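Local coordinates for protein dihydroorotase (Agrobacterium tumefaciens, PDB 2OGJ) that hydrolyses acetyl esters, deacetylating acetyl-(R)-mandelate and, less efficiently, acetyl glycolate in vitro, as a binuclear zinc enzyme of the amidohydrolase family, at residues 222-226 / 257-261; 308-313 / 371-375. All blocks are in the same frame, centred on the assembly; numbering follows the deposited sequence.

How the interactions relate
Interaction 1 (222-226 with 257-261) lies within the TIM barrel, where the loop between helix 216-222 and strand 228-230 meets the residues leading into strand 260-262. Interaction 2 (308-313 with 371-375) comes wholly later in the sequence and packs helix 304-313 on the long strand 368-382. Their centres are 27 Å apart and their nearest atoms about 9 Å, so the two do not touch. Neither lines the zinc centre: the side chain of L223 is about 10 Å from that of H208, a zinc ligand, and about 13 Å from a zinc ion, while that of K310 is about 11 Å from that of D291, a ligand of the other zinc.

Interaction 1: 222-226 / 257-261; sequences ILGPG and EGIRL
Past helix 216-222 the backbone leaves helical geometry at L223, runs nearly straight through G224 (-155/-180), and bends at P225 and G226. The end-to-end directions of 223-226 and 257-260 are 78° apart, with P225 CA 4.1 Å from G258 CA. One hydrogen bond joins the backbones, G226 N to G258 O, 3.1 Å and close to linear at 169°. G226 (91/-26) and G258 (126/-42) have positive phi, where a CB would jam against the preceding carbonyl; one on G258 would also crowd P225 CG. This is a joint between neighbouring beta/alpha units of the TIM barrel: 222-226 leads into strand 228-230, and R260 opens the adjacent parallel strand 260-262, pairing by backbone with D227 and V229. I259, chi1 m and chi2 p, suits the gap with its long apolar arm: CD1 lies 3.4 Å from G224 C and 3.8 Å from P225 N, while CG1 meets L223 CB at 4.0 Å. The aliphatic part of R260 passes G226, its CG 3.9 Å from G226 O.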
loop_
_atom_site.group_PDB
_atom_site.type_symbol
_atom_site.label_atom_id
_atom_site.label_comp_id
_atom_site.label_asym_id
_atom_site.label_seq_id
_atom_site.Cartn_x
_atom_site.Cartn_y
_atom_site.Cartn_z
ATOM N N ILE A 222 21.718 -13.926 -8.433
ATOM C CA ILE A 222 21.915 -13.866 -6.986
ATOM C C ILE A 222 22.238 -15.213 -6.316
ATOM O O ILE A 222 22.864 -15.249 -5.260
ATOM C CB ILE A 222 20.687 -13.181 -6.295
ATOM C CG1 ILE A 222 20.609 -13.568 -4.826
ATOM C CG2 ILE A 222 19.423 -13.522 -7.009
ATOM C CD1 ILE A 222 21.581 -12.802 -3.962
ATOM N N LEU A 223 21.839 -16.320 -6.927
ATOM C CA LEU A 223 22.115 -17.634 -6.354
ATOM C C LEU A 223 23.593 -18.009 -6.423
ATOM O O LEU A 223 24.386 -17.335 -7.070
ATOM C CB LEU A 223 21.290 -18.701 -7.072
ATOM C CG LEU A 223 19.941 -19.098 -6.470
ATOM C CD1 LEU A 223 19.104 -17.884 -6.113
ATOM C CD2 LEU A 223 19.227 -19.970 -7.470
ATOM N N GLY A 224 23.951 -19.106 -5.766
ATOM C CA GLY A 224 25.334 -19.563 -5.735
ATOM C C GLY A 224 25.399 -21.066 -5.475
ATOM O O GLY A 224 24.366 -21.712 -5.335
ATOM N N PRO A 225 26.615 -21.638 -5.411
ATOM C CA PRO A 225 26.821 -23.067 -5.172
ATOM C C PRO A 225 25.937 -23.685 -4.093
ATOM O O PRO A 225 25.860 -23.169 -2.966
ATOM C CB PRO A 225 28.295 -23.131 -4.805
ATOM C CG PRO A 225 28.880 -22.147 -5.712
ATOM C CD PRO A 225 27.915 -20.969 -5.605
ATOM N N GLY A 226 25.282 -24.798 -4.442
ATOM C CA GLY A 226 24.419 -25.493 -3.497
ATOM C C GLY A 226 22.968 -25.041 -3.534
ATOM O O GLY A 226 22.060 -25.799 -3.172
ATOM N N GLU A 257 27.117 -24.385 -12.789
ATOM C CA GLU A 257 28.437 -24.398 -12.133
ATOM C C GLU A 257 28.249 -24.320 -10.611
ATOM O O GLU A 257 28.839 -23.465 -9.954
ATOM C CB GLU A 257 29.254 -23.168 -12.553
ATOM C CG GLU A 257 28.575 -21.824 -12.211
ATOM C CD GLU A 257 29.470 -20.599 -12.424
ATOM O OE1 GLU A 257 28.925 -19.490 -12.577
ATOM O OE2 GLU A 257 30.711 -20.731 -12.430
ATOM N N GLY A 258 27.422 -25.197 -10.055
ATOM C CA GLY A 258 27.186 -25.174 -8.627
ATOM C C GLY A 258 25.705 -25.081 -8.287
ATOM O O GLY A 258 25.248 -25.752 -7.364
ATOM N N ILE A 259 24.963 -24.245 -9.018
ATOM C CA ILE A 259 23.530 -24.070 -8.791
ATOM C C ILE A 259 22.754 -25.311 -9.226
ATOM O O ILE A 259 22.821 -25.720 -10.386
ATOM C CB ILE A 259 22.976 -22.839 -9.556
ATOM C CG1 ILE A 259 23.423 -21.547 -8.872
ATOM C CG2 ILE A 259 21.454 -22.874 -9.580
ATOM C CD1 ILE A 259 24.904 -21.346 -8.842
ATOM N N ARG A 260 22.004 -25.892 -8.294
ATOM C CA ARG A 260 21.229 -27.089 -8.569
ATOM C C ARG A 260 19.901 -26.812 -9.253
ATOM O O ARG A 260 19.099 -25.992 -8.783
ATOM C CB ARG A 260 20.971 -27.842 -7.274
ATOM C CG ARG A 260 22.200 -28.031 -6.404
ATOM C CD ARG A 260 23.366 -28.597 -7.186
ATOM N NE ARG A 260 24.378 -29.143 -6.296
ATOM C CZ ARG A 260 25.561 -29.575 -6.711
ATOM N NH1 ARG A 260 25.864 -29.517 -8.000
ATOM N NH2 ARG A 260 26.430 -30.070 -5.843
ATOM N N LEU A 261 19.677 -27.489 -10.376
ATOM C CA LEU A 261 18.420 -27.331 -11.102
ATOM C C LEU A 261 17.482 -28.471 -10.681
ATOM O O LEU A 261 17.859 -29.645 -10.729
ATOM C CB LEU A 261 18.643 -27.337 -12.625
ATOM C CG LEU A 261 19.558 -26.257 -13.224
ATOM C CD1 LEU A 261 19.518 -26.337 -14.714
ATOM C CD2 LEU A 261 19.118 -24.872 -12.865
#

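Interaction 2: 308-313 / 371-375; sequences MSKLLS and LKRLF
F375, L312 and S309 give up the most surface in this helix-on-sheet contact, where the C-terminal part of helix 304-313, which follows the zinc ligand D291 in the chain, packs on 371-375 of a long antiparallel strand pair. Residues 371-375 turn a corner at K372 and R373 before running on as strand, with L374 CA 5.5 Å from S309 CA and L371 CA 6.1 Å from S313 CA. The CA-to-CB bond of F375 (chi1 m, chi2 84°) points toward the helix, and its ring packs against M308 and L312. M308, a selenomethionine, sets its CB over one ring face in a CH-pi contact, 4.2 Å from the centroid, and its SE lies obliquely 5.0 Å from the same centroid, a Met-aromatic contact. L312 (chi1 t) brings CD2 to 3.7 Å from F375 CE1 and over one face of the R373 guanidinium. S309 is small enough for the strand to come close; its OG (chi1 m), near the ring edge, accepts a hydrogen bond from F375 N, 3.1 Å, and also bonds A305 O one turn back, so this buried hydroxyl is satisfied. L371 fills the far end: CD1 is 3.6 Å from S309 CB and CD2 3.6 Å from S313 CB. V321 of helix 318-323 joins M308 and F375, F272 of helix 272-280 touches K310 and S313, and strand 348-362 pairs with 368-382 through backbone hydrogen bonds of K372 with A357 and L374 with V355.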
loop_
_atom_site.group_PDB
_atom_site.type_symbol
_atom_site.label_atom_id
_atom_site.label_comp_id
_atom_site.label_asym_id
_atom_site.label_seq_id
_atom_site.Cartn_x
_atom_site.Cartn_y
_atom_site.Cartn_z
HETATM N N MSE A 308 9.726 -39.504 -12.889
HETATM C CA MSE A 308 11.004 -40.091 -13.297
HETATM C C MSE A 308 10.835 -40.655 -14.715
HETATM O O MSE A 308 11.755 -40.609 -15.515
HETATM C CB MSE A 308 11.417 -41.213 -12.341
HETATM C CG MSE A 308 11.662 -40.778 -10.897
HETATM SE SE MSE A 308 11.711 -42.139 -9.676
HETATM C CE MSE A 308 13.204 -42.873 -10.077
ATOM N N SER A 309 9.638 -41.154 -15.015
ATOM C CA SER A 309 9.326 -41.724 -16.324
ATOM C C SER A 309 9.267 -40.690 -17.450
ATOM O O SER A 309 9.577 -41.017 -18.597
ATOM C CB SER A 309 7.996 -42.488 -16.275
ATOM O OG SER A 309 8.045 -43.541 -15.329
ATOM N N LYS A 310 8.859 -39.459 -17.131
ATOM C CA LYS A 310 8.778 -38.383 -18.130
ATOM C C LYS A 310 10.181 -37.916 -18.520
ATOM O O LYS A 310 10.448 -37.625 -19.692
ATOM C CB LYS A 310 7.966 -37.196 -17.591
ATOM C CG LYS A 310 6.494 -37.513 -17.318
ATOM C CD LYS A 310 5.752 -36.287 -16.813
ATOM C CE LYS A 310 4.294 -36.594 -16.556
ATOM N NZ LYS A 310 3.637 -35.500 -15.787
ATOM N N LEU A 311 11.078 -37.851 -17.537
ATOM C CA LEU A 311 12.447 -37.435 -17.799
ATOM C C LEU A 311 13.147 -38.512 -18.605
ATOM O O LEU A 311 13.898 -38.220 -19.528
ATOM C CB LEU A 311 13.197 -37.181 -16.491
ATOM C CG LEU A 311 13.166 -35.757 -15.924
ATOM C CD1 LEU A 311 13.628 -34.782 -17.004
ATOM C CD2 LEU A 311 11.764 -35.406 -15.423
ATOM N N LEU A 312 12.893 -39.764 -18.254
ATOM C CA LEU A 312 13.485 -40.889 -18.970
ATOM C C LEU A 312 12.997 -40.894 -20.412
ATOM O O LEU A 312 13.711 -41.328 -21.304
ATOM C CB LEU A 312 13.088 -42.222 -18.322
ATOM C CG LEU A 312 13.816 -43.447 -18.872
ATOM C CD1 LEU A 312 15.228 -43.452 -18.319
ATOM C CD2 LEU A 312 13.107 -44.714 -18.456
ATOM N N SER A 313 11.772 -40.417 -20.624
ATOM C CA SER A 313 11.170 -40.381 -21.948
ATOM C C SER A 313 11.744 -39.285 -22.831
ATOM O O SER A 313 11.656 -39.372 -24.050
ATOM C CB SER A 313 9.655 -40.199 -21.837
ATOM O OG SER A 313 9.317 -38.841 -21.618
ATOM N N LEU A 371 4.558 -42.524 -22.417
ATOM C CA LEU A 371 5.753 -43.192 -21.909
ATOM C C LEU A 371 5.793 -44.684 -22.279
ATOM O O LEU A 371 4.824 -45.421 -22.085
ATOM C CB LEU A 371 5.824 -43.016 -20.384
ATOM C CG LEU A 371 5.410 -41.624 -19.878
ATOM C CD1 LEU A 371 5.242 -41.634 -18.378
ATOM C CD2 LEU A 371 6.436 -40.599 -20.299
ATOM N N LYS A 372 6.931 -45.109 -22.817
ATOM C CA LYS A 372 7.140 -46.488 -23.245
ATOM C C LYS A 372 7.797 -47.354 -22.164
ATOM O O LYS A 372 7.847 -48.579 -22.281
ATOM C CB LYS A 372 8.003 -46.505 -24.514
ATOM C CG LYS A 372 7.408 -45.756 -25.710
ATOM C CD LYS A 372 6.056 -46.328 -26.089
ATOM C CE LYS A 372 5.566 -45.775 -27.412
ATOM N NZ LYS A 372 4.205 -46.303 -27.741
ATOM N N ARG A 373 8.308 -46.709 -21.121
ATOM C CA ARG A 373 8.942 -47.402 -20.006
ATOM C C ARG A 373 8.506 -46.717 -18.722
ATOM O O ARG A 373 8.437 -45.495 -18.656
ATOM C CB ARG A 373 10.458 -47.365 -20.150
ATOM C CG ARG A 373 10.944 -48.174 -21.330
ATOM C CD ARG A 373 12.303 -47.707 -21.791
ATOM N NE ARG A 373 13.401 -48.234 -20.991
ATOM C CZ ARG A 373 14.646 -47.763 -21.046
ATOM N NH1 ARG A 373 14.943 -46.753 -21.856
ATOM N NH2 ARG A 373 15.598 -48.309 -20.302
ATOM N N LEU A 374 8.205 -47.509 -17.702
ATOM C CA LEU A 374 7.739 -46.950 -16.450
ATOM C C LEU A 374 8.415 -47.399 -15.173
ATOM O O LEU A 374 8.519 -48.595 -14.885
ATOM C CB LEU A 374 6.247 -47.217 -16.302
ATOM C CG LEU A 374 5.354 -46.499 -17.299
ATOM C CD1 LEU A 374 3.938 -47.010 -17.129
ATOM C CD2 LEU A 374 5.441 -44.992 -17.085
ATOM N N PHE A 375 8.879 -46.427 -14.401
ATOM C CA PHE A 375 9.455 -46.761 -13.125
ATOM C C PHE A 375 8.228 -47.175 -12.335
ATOM O O PHE A 375 7.207 -46.479 -12.338
ATOM C CB PHE A 375 10.139 -45.561 -12.478
ATOM C CG PHE A 375 11.457 -45.221 -13.094
ATOM C CD1 PHE A 375 11.520 -44.431 -14.240
ATOM C CD2 PHE A 375 12.639 -45.717 -12.545
ATOM C CE1 PHE A 375 12.742 -44.140 -14.837
ATOM C CE2 PHE A 375 13.869 -45.433 -13.131
ATOM C CZ PHE A 375 13.921 -44.641 -14.280
#